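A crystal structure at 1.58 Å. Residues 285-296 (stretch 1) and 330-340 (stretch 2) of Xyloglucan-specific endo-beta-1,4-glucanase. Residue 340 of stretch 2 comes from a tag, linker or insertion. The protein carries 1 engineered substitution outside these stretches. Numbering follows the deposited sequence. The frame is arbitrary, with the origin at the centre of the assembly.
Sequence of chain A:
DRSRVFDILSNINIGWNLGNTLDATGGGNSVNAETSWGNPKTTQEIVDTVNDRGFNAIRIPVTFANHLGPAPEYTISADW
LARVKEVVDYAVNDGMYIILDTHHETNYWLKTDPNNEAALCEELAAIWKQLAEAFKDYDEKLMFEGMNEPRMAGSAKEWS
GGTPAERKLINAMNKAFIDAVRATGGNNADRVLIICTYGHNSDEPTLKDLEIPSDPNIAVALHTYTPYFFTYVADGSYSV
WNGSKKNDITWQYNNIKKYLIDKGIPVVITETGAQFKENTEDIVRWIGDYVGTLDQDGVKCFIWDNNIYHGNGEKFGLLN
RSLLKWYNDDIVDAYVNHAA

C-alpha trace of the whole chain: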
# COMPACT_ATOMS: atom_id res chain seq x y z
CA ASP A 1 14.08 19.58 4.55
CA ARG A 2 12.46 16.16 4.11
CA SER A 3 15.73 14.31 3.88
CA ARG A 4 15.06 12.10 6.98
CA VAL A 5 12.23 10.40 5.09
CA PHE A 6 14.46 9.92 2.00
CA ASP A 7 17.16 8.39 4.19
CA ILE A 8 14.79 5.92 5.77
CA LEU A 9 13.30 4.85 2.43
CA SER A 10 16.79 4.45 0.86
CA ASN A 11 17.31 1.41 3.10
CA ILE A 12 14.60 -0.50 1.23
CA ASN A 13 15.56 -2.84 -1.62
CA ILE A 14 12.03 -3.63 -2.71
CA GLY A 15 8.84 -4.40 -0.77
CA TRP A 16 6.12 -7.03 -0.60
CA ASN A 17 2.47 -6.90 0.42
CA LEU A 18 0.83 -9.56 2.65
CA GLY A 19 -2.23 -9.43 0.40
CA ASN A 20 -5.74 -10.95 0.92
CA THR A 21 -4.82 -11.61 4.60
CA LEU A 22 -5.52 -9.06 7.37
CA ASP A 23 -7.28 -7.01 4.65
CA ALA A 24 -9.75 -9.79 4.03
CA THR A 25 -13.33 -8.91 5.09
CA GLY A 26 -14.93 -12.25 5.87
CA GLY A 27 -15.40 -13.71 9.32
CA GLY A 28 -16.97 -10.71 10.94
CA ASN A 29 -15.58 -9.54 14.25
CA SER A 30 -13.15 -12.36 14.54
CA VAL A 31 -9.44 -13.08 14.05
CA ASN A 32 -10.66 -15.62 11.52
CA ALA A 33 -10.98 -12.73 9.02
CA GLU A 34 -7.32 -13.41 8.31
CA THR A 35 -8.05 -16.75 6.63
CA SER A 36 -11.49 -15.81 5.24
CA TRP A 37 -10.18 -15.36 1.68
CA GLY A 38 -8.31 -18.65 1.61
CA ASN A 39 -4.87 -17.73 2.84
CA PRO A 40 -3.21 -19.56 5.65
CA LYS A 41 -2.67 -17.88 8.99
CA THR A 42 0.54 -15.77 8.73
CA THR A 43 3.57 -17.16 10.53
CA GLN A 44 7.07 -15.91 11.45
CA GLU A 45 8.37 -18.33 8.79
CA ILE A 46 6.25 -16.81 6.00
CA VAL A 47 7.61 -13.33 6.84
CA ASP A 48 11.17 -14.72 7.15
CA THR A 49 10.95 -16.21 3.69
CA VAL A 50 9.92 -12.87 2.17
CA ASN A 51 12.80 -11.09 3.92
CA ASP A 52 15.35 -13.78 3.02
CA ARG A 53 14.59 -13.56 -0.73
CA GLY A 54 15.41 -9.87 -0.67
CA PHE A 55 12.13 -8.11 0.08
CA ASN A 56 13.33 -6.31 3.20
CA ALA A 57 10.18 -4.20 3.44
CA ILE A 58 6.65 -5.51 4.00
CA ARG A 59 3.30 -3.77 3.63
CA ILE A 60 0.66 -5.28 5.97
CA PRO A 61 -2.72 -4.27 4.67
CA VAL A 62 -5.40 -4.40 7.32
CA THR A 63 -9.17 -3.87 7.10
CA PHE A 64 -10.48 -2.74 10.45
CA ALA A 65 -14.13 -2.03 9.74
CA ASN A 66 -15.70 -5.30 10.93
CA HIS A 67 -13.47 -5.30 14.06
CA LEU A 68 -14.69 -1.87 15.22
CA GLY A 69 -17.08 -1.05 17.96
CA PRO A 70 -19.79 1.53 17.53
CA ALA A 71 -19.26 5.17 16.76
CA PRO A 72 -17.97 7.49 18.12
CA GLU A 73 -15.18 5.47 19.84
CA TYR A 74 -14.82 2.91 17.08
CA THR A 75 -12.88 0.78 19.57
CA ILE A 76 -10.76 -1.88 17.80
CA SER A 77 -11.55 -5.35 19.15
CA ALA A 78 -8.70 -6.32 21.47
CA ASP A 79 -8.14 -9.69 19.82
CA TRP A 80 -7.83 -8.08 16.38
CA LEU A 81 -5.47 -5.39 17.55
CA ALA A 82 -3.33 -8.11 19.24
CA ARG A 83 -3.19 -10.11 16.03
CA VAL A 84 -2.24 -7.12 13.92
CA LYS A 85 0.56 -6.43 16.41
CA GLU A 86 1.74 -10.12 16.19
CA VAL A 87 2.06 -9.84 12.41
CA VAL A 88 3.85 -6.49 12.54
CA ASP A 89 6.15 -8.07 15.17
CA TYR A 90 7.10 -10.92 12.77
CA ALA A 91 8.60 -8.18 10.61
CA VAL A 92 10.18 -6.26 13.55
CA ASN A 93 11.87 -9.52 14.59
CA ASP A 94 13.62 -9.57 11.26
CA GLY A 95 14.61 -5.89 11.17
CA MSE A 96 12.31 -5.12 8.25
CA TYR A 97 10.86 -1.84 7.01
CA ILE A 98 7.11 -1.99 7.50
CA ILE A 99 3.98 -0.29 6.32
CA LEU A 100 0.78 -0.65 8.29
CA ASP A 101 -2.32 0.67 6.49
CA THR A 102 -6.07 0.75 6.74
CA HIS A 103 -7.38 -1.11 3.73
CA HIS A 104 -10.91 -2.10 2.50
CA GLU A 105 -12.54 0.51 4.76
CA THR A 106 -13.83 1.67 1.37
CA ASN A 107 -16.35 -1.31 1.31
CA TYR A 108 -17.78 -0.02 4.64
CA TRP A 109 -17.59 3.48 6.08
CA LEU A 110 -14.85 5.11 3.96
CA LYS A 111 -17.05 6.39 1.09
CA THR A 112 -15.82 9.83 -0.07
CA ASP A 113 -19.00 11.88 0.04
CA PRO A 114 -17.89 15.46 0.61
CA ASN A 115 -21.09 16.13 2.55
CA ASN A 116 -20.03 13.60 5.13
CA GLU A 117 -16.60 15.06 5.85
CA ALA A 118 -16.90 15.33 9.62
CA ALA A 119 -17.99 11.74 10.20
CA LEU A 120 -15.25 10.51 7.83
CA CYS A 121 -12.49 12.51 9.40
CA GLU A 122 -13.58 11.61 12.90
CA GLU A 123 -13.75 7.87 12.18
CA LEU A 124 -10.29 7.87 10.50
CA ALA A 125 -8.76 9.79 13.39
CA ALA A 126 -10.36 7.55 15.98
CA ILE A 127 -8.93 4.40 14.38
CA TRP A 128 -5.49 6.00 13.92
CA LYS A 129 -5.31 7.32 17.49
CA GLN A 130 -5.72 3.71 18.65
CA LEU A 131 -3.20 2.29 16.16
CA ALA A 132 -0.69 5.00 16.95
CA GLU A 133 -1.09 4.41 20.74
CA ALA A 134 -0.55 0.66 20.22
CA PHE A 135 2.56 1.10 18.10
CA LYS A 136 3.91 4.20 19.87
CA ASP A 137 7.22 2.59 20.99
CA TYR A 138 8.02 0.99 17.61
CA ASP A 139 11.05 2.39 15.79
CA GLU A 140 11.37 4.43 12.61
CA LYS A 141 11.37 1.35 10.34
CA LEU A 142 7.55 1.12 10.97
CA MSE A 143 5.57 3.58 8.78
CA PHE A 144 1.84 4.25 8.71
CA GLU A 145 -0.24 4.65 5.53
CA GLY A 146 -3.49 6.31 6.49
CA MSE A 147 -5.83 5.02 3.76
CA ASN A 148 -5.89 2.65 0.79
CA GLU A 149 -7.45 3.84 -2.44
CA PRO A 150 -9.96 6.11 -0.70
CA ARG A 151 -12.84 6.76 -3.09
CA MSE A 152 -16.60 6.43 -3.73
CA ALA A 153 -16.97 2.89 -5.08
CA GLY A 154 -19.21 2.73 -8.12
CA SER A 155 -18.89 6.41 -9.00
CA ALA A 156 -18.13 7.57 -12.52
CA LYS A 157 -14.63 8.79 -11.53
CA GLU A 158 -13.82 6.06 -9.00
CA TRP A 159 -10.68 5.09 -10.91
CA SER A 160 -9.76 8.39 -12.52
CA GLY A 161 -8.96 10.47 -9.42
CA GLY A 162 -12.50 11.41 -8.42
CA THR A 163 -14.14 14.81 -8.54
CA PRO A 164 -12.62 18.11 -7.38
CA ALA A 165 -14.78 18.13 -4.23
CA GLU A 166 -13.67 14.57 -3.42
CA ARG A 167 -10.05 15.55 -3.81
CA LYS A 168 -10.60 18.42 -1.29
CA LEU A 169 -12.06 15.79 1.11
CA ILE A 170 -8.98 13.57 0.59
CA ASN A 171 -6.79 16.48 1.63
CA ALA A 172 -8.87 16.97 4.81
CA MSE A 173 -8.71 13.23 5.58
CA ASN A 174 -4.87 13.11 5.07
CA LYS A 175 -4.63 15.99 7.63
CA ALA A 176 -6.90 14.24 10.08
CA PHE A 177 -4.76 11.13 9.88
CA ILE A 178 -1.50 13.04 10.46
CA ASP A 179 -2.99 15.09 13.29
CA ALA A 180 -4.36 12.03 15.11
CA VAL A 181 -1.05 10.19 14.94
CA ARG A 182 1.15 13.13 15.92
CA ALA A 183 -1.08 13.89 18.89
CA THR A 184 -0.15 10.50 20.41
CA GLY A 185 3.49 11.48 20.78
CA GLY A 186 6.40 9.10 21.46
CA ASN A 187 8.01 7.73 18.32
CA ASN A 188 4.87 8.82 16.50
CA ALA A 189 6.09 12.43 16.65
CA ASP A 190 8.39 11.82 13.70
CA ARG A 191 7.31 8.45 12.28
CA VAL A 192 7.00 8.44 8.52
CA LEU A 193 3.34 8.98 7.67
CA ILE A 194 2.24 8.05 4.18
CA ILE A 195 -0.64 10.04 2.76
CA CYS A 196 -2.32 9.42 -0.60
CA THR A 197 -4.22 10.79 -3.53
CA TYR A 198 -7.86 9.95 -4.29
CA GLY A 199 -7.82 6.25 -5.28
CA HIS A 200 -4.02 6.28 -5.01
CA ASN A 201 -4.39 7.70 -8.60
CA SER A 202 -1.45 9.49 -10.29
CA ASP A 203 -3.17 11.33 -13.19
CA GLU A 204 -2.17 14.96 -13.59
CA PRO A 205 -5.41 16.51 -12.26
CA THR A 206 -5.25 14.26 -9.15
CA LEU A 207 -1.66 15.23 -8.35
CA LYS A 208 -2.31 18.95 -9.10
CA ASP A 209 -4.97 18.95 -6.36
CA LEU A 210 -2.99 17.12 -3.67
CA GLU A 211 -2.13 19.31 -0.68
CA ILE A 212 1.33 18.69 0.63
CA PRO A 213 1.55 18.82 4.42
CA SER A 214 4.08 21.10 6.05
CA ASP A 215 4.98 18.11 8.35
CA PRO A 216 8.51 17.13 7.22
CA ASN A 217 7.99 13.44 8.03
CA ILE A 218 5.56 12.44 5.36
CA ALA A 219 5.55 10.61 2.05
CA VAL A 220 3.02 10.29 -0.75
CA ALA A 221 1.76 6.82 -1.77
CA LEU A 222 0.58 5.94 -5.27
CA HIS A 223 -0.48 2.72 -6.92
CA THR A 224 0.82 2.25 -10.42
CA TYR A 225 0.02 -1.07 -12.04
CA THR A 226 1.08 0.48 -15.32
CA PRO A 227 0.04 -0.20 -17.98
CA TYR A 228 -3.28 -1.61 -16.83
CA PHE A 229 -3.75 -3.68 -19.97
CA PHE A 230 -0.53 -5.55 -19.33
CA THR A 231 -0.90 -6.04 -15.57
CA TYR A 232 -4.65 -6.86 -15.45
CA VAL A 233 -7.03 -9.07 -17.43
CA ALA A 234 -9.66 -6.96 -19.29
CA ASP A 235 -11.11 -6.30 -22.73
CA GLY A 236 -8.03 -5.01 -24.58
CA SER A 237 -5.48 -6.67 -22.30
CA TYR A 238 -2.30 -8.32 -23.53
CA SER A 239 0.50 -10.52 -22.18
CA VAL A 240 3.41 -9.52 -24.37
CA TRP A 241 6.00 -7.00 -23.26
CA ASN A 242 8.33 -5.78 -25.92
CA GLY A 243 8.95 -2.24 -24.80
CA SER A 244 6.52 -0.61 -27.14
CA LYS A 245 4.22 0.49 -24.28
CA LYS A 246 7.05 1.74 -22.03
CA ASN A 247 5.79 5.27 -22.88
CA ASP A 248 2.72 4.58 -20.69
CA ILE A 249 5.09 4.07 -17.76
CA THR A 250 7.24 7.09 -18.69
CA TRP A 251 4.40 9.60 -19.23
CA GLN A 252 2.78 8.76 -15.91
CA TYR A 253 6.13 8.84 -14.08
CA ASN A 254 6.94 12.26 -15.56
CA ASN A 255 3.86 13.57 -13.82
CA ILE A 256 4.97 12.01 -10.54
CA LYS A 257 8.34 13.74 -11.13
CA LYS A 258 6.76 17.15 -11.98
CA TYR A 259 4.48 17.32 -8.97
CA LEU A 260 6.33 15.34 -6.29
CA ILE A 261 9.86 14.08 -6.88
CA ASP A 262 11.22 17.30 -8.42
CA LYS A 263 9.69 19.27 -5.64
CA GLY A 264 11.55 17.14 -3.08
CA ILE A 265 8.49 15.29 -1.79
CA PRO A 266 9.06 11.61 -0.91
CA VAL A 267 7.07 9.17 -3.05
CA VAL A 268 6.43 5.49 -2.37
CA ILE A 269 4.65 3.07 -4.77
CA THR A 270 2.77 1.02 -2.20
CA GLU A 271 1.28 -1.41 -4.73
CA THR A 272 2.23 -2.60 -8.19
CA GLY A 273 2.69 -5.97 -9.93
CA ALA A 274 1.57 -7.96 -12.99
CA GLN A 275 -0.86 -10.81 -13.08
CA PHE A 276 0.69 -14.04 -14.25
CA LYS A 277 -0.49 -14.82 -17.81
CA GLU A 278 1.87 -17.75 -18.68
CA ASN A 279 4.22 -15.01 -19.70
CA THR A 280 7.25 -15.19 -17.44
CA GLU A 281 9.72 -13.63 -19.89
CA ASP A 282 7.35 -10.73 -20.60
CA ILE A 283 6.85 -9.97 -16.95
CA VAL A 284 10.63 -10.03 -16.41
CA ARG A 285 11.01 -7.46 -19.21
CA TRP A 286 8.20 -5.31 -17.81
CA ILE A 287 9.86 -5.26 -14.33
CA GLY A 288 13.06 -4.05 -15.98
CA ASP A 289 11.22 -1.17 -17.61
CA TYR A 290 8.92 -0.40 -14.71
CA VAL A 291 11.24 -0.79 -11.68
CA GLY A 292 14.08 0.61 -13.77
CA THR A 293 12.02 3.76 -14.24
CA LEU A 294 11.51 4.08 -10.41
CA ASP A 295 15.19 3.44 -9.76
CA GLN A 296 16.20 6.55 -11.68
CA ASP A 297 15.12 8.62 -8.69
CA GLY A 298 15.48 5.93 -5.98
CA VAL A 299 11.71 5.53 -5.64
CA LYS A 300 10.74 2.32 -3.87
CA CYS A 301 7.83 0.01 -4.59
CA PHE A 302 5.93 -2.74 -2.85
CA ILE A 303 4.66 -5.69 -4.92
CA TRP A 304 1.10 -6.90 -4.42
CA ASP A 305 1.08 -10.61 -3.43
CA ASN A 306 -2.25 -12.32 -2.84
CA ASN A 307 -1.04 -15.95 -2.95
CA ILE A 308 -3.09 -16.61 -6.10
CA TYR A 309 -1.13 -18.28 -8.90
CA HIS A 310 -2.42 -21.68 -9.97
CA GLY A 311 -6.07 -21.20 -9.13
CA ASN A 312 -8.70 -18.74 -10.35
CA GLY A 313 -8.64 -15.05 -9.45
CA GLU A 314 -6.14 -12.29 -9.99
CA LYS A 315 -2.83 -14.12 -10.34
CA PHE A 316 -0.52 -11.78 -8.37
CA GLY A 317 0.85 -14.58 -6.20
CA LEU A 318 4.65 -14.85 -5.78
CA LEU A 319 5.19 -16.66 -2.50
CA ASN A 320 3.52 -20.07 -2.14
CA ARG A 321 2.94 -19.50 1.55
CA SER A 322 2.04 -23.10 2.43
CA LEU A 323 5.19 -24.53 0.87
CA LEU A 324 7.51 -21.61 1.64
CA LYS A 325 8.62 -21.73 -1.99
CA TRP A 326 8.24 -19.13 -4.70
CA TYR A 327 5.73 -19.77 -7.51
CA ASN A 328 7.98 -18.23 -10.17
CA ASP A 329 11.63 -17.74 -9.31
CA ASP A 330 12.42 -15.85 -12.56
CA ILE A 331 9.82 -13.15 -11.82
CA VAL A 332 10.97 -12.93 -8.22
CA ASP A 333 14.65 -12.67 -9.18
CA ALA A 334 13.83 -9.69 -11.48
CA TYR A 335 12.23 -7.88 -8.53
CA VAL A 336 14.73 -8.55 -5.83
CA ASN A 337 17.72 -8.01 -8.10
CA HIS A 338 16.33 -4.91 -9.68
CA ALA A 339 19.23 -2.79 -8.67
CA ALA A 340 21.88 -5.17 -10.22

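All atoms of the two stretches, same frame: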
# COMPACT_ATOMS: atom_id res chain seq x y z
N ARG A 285 10.72 -8.67 -18.46
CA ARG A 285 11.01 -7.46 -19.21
C ARG A 285 10.25 -6.23 -18.70
O ARG A 285 10.81 -5.12 -18.59
CB ARG A 285 10.71 -7.68 -20.70
CG ARG A 285 11.70 -8.62 -21.38
CD ARG A 285 11.60 -8.53 -22.91
NE ARG A 285 10.43 -9.30 -23.34
CZ ARG A 285 10.40 -10.61 -23.56
NH1 ARG A 285 11.46 -11.35 -23.41
NH2 ARG A 285 9.27 -11.19 -23.92
N TRP A 286 8.99 -6.41 -18.33
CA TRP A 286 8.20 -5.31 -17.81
C TRP A 286 8.81 -4.78 -16.51
O TRP A 286 8.91 -3.57 -16.31
CB TRP A 286 6.76 -5.77 -17.57
CG TRP A 286 5.93 -4.75 -16.87
CD1 TRP A 286 5.35 -3.62 -17.40
CD2 TRP A 286 5.63 -4.74 -15.48
NE1 TRP A 286 4.71 -2.91 -16.41
CE2 TRP A 286 4.86 -3.60 -15.22
CE3 TRP A 286 5.95 -5.60 -14.44
CZ2 TRP A 286 4.44 -3.27 -13.92
CZ3 TRP A 286 5.54 -5.29 -13.17
CH2 TRP A 286 4.78 -4.15 -12.92
N ILE A 287 9.25 -5.69 -15.63
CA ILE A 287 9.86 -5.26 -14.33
C ILE A 287 11.10 -4.42 -14.59
O ILE A 287 11.30 -3.39 -13.98
CB ILE A 287 10.20 -6.47 -13.41
CG1 ILE A 287 8.91 -7.26 -13.00
CG2 ILE A 287 11.14 -6.12 -12.30
CD1 ILE A 287 9.09 -8.62 -12.36
N GLY A 288 11.90 -4.86 -15.56
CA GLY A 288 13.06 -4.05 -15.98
C GLY A 288 12.68 -2.63 -16.34
O GLY A 288 13.30 -1.68 -15.90
N ASP A 289 11.65 -2.48 -17.15
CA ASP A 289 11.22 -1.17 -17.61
C ASP A 289 10.54 -0.37 -16.53
O ASP A 289 10.76 0.87 -16.41
CB ASP A 289 10.26 -1.32 -18.83
CG ASP A 289 10.99 -1.63 -20.11
OD1 ASP A 289 12.23 -1.38 -20.18
OD2 ASP A 289 10.35 -2.09 -21.05
N TYR A 290 9.75 -1.07 -15.74
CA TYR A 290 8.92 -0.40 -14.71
C TYR A 290 9.77 -0.05 -13.46
O TYR A 290 9.88 1.13 -13.07
CB TYR A 290 7.75 -1.28 -14.36
CG TYR A 290 6.94 -0.64 -13.27
CD1 TYR A 290 5.93 0.25 -13.54
CD2 TYR A 290 7.22 -0.94 -11.97
CE1 TYR A 290 5.25 0.91 -12.51
CE2 TYR A 290 6.57 -0.35 -10.94
CZ TYR A 290 5.59 0.58 -11.14
OH TYR A 290 4.95 1.17 -10.06
N VAL A 291 10.39 -1.05 -12.85
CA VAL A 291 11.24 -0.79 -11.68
C VAL A 291 12.45 0.04 -12.06
O VAL A 291 12.86 0.95 -11.30
CB VAL A 291 11.56 -2.06 -10.90
CG1 VAL A 291 12.35 -1.73 -9.63
CG2 VAL A 291 10.25 -2.80 -10.54
N GLY A 292 13.01 -0.24 -13.23
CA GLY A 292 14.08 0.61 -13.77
C GLY A 292 13.75 2.12 -13.86
O GLY A 292 14.62 3.00 -13.57
N THR A 293 12.50 2.41 -14.18
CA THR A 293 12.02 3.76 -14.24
C THR A 293 12.03 4.38 -12.82
O THR A 293 12.52 5.49 -12.62
CB THR A 293 10.62 3.86 -14.87
OG1 THR A 293 10.67 3.47 -16.25
CG2 THR A 293 10.08 5.33 -14.80
N LEU A 294 11.51 3.64 -11.82
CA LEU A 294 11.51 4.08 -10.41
C LEU A 294 12.90 4.31 -9.87
O LEU A 294 13.17 5.31 -9.15
CB LEU A 294 10.77 3.08 -9.54
CG LEU A 294 9.29 2.93 -9.82
CD1 LEU A 294 8.71 1.93 -8.83
CD2 LEU A 294 8.48 4.22 -9.90
N ASP A 295 13.80 3.40 -10.25
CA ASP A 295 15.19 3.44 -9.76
C ASP A 295 15.94 4.69 -10.18
O ASP A 295 16.93 5.09 -9.56
CB ASP A 295 15.96 2.20 -10.18
CG ASP A 295 15.48 0.95 -9.46
OD1 ASP A 295 14.83 1.08 -8.37
OD2 ASP A 295 15.81 -0.17 -9.95
N GLN A 296 15.50 5.34 -11.24
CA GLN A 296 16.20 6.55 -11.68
C GLN A 296 16.24 7.59 -10.59
O GLN A 296 17.14 8.42 -10.57
CB GLN A 296 15.47 7.19 -12.84
CG GLN A 296 15.32 6.31 -14.05
CD GLN A 296 14.46 7.01 -15.09
OE1 GLN A 296 13.21 7.18 -14.95
NE2 GLN A 296 15.14 7.49 -16.08
N ASP A 330 11.91 -16.85 -11.59
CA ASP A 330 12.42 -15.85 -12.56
C ASP A 330 11.81 -14.45 -12.36
O ASP A 330 12.50 -13.42 -12.42
CB ASP A 330 12.16 -16.33 -13.98
CG ASP A 330 13.07 -17.46 -14.42
OD1 ASP A 330 14.02 -17.83 -13.74
OD2 ASP A 330 12.86 -17.94 -15.52
N ILE A 331 10.49 -14.41 -12.17
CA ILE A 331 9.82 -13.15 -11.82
C ILE A 331 10.37 -12.55 -10.53
O ILE A 331 10.73 -11.35 -10.46
CB ILE A 331 8.29 -13.33 -11.73
CG1 ILE A 331 7.73 -13.64 -13.14
CG2 ILE A 331 7.59 -12.10 -11.16
CD1 ILE A 331 6.26 -13.96 -13.23
N VAL A 332 10.50 -13.39 -9.53
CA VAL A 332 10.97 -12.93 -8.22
C VAL A 332 12.39 -12.38 -8.28
O VAL A 332 12.66 -11.31 -7.71
CB VAL A 332 10.73 -13.98 -7.15
CG1 VAL A 332 11.36 -13.58 -5.81
CG2 VAL A 332 9.25 -14.17 -6.98
N ASP A 333 13.27 -13.10 -9.03
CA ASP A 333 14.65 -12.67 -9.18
C ASP A 333 14.67 -11.24 -9.80
O ASP A 333 15.45 -10.37 -9.41
CB ASP A 333 15.37 -13.59 -10.15
CG ASP A 333 15.84 -14.93 -9.56
OD1 ASP A 333 15.73 -15.16 -8.36
OD2 ASP A 333 16.27 -15.81 -10.35
N ALA A 334 13.82 -11.01 -10.82
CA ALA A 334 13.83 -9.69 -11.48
C ALA A 334 13.48 -8.55 -10.50
O ALA A 334 14.01 -7.43 -10.52
CB ALA A 334 12.85 -9.71 -12.63
N TYR A 335 12.60 -8.87 -9.55
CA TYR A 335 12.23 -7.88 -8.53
C TYR A 335 13.36 -7.67 -7.54
O TYR A 335 13.82 -6.56 -7.34
CB TYR A 335 10.99 -8.35 -7.75
CG TYR A 335 9.63 -8.11 -8.45
CD1 TYR A 335 9.30 -6.86 -8.98
CD2 TYR A 335 8.66 -9.14 -8.50
CE1 TYR A 335 8.09 -6.66 -9.60
CE2 TYR A 335 7.42 -8.93 -9.11
CZ TYR A 335 7.12 -7.67 -9.62
OH TYR A 335 5.91 -7.42 -10.25
N VAL A 336 13.78 -8.74 -6.89
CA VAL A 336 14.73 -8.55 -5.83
C VAL A 336 16.13 -8.07 -6.29
O VAL A 336 16.90 -7.48 -5.49
CB VAL A 336 14.81 -9.76 -4.88
CG1 VAL A 336 13.45 -10.07 -4.25
CG2 VAL A 336 15.28 -11.01 -5.57
N ASN A 337 16.46 -8.39 -7.55
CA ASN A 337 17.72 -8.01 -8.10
C ASN A 337 17.64 -6.79 -8.96
O ASN A 337 18.54 -6.48 -9.73
CB ASN A 337 18.37 -9.16 -8.89
CG ASN A 337 18.61 -10.38 -8.03
OD1 ASN A 337 18.33 -11.48 -8.41
ND2 ASN A 337 19.21 -10.20 -6.96
N HIS A 338 16.57 -6.04 -8.81
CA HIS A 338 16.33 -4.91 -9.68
C HIS A 338 17.48 -3.94 -9.75
O HIS A 338 17.68 -3.30 -10.77
CB HIS A 338 15.03 -4.20 -9.29
CG HIS A 338 15.13 -3.41 -8.03
ND1 HIS A 338 15.40 -2.06 -8.04
CD2 HIS A 338 15.02 -3.76 -6.73
CE1 HIS A 338 15.41 -1.60 -6.81
NE2 HIS A 338 15.21 -2.63 -5.99
N ALA A 339 18.21 -3.77 -8.66
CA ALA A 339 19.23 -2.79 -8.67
C ALA A 339 20.56 -3.32 -9.19
O ALA A 339 21.48 -2.53 -9.29
CB ALA A 339 19.40 -2.15 -7.32
N ALA A 340 20.69 -4.61 -9.50
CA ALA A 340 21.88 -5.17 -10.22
C ALA A 340 21.58 -5.18 -11.73
O ALA A 340 20.53 -4.65 -12.19
CB ALA A 340 22.21 -6.56 -9.70

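The two stretches pack as neighbouring helices that run in nearly the same direction. Their axes come within 9.4 Å and differ by 19° in direction. The contact is small, with 359 Å² buried over both sides. A helix runs along most of stretch 1, whereas the helix of stretch 2 gives way after Val 336. Asn 337 leaves helical geometry, and a type I turn spans Asn 337 to Ala 340. Ala 340 comes from a tag and does not touch stretch 1.

The first two register pairs step four residues on each side. Ile 287 CA lies 6.6 Å from Ala 334 CA, and Val 291 CA lies 6.8 Å from His 338 CA. At Asp 295 the nearest CA is that of Ala 339, 7.5 Å from Asp 295 CA; stretch 2 has left its helix by then. Ile 287, Val 291 and Asp 295 are spaced four residues apart, and all three point their CA-to-CB bonds toward stretch 2.

Apolar packing centres on Ile 287, which has the largest covered area of any residue here. Its CD1 lies 4.0 Å from Ile 331 CG2 and 3.9 Å from Ala 334 CB. The small side chain of Ala 334 points toward stretch 1. Ile 287 CG2 also approaches the backbone, 3.6 Å from Ala 334 O.

The aromatic contacts involve Tyr 335. Its CA-to-CB bond points sideways, but the end of the side chain comes nearer to stretch 1. Ile 287 CD1 sits over one face of the ring, 3.5 Å from the centroid of Tyr 335 and 11° off the ring normal. This is a CH-pi contact, in which a methyl group meets the pi electrons almost head-on. Val 291 CG2 lies at the ring edge, 4.5 Å from Tyr 335 CD1. The hydroxyl end reaches Trp 286, with Tyr 335 OH 3.6 Å from Trp 286 CZ3, near the plane of the indole and at its edge.

The polar contact lies at the C-terminal end of the interface. His 338 ND1 donates a hydrogen bond to Asp 295 OD2 at 2.7 Å. The bond is short, and its N-H...acceptor angle of 163° makes it nearly straight. The carboxylate oxygen lies close to the imidazole plane, where the N-H of ND1 points. The p rotamer of His 338 accompanies this arrangement. His 338 NE2 is hydrogen-bonded elsewhere in the structure, so both ring nitrogens have partners. Val 291 CG1 packs 3.5 Å from His 338 ND1, placing an apolar group beside this polar pair.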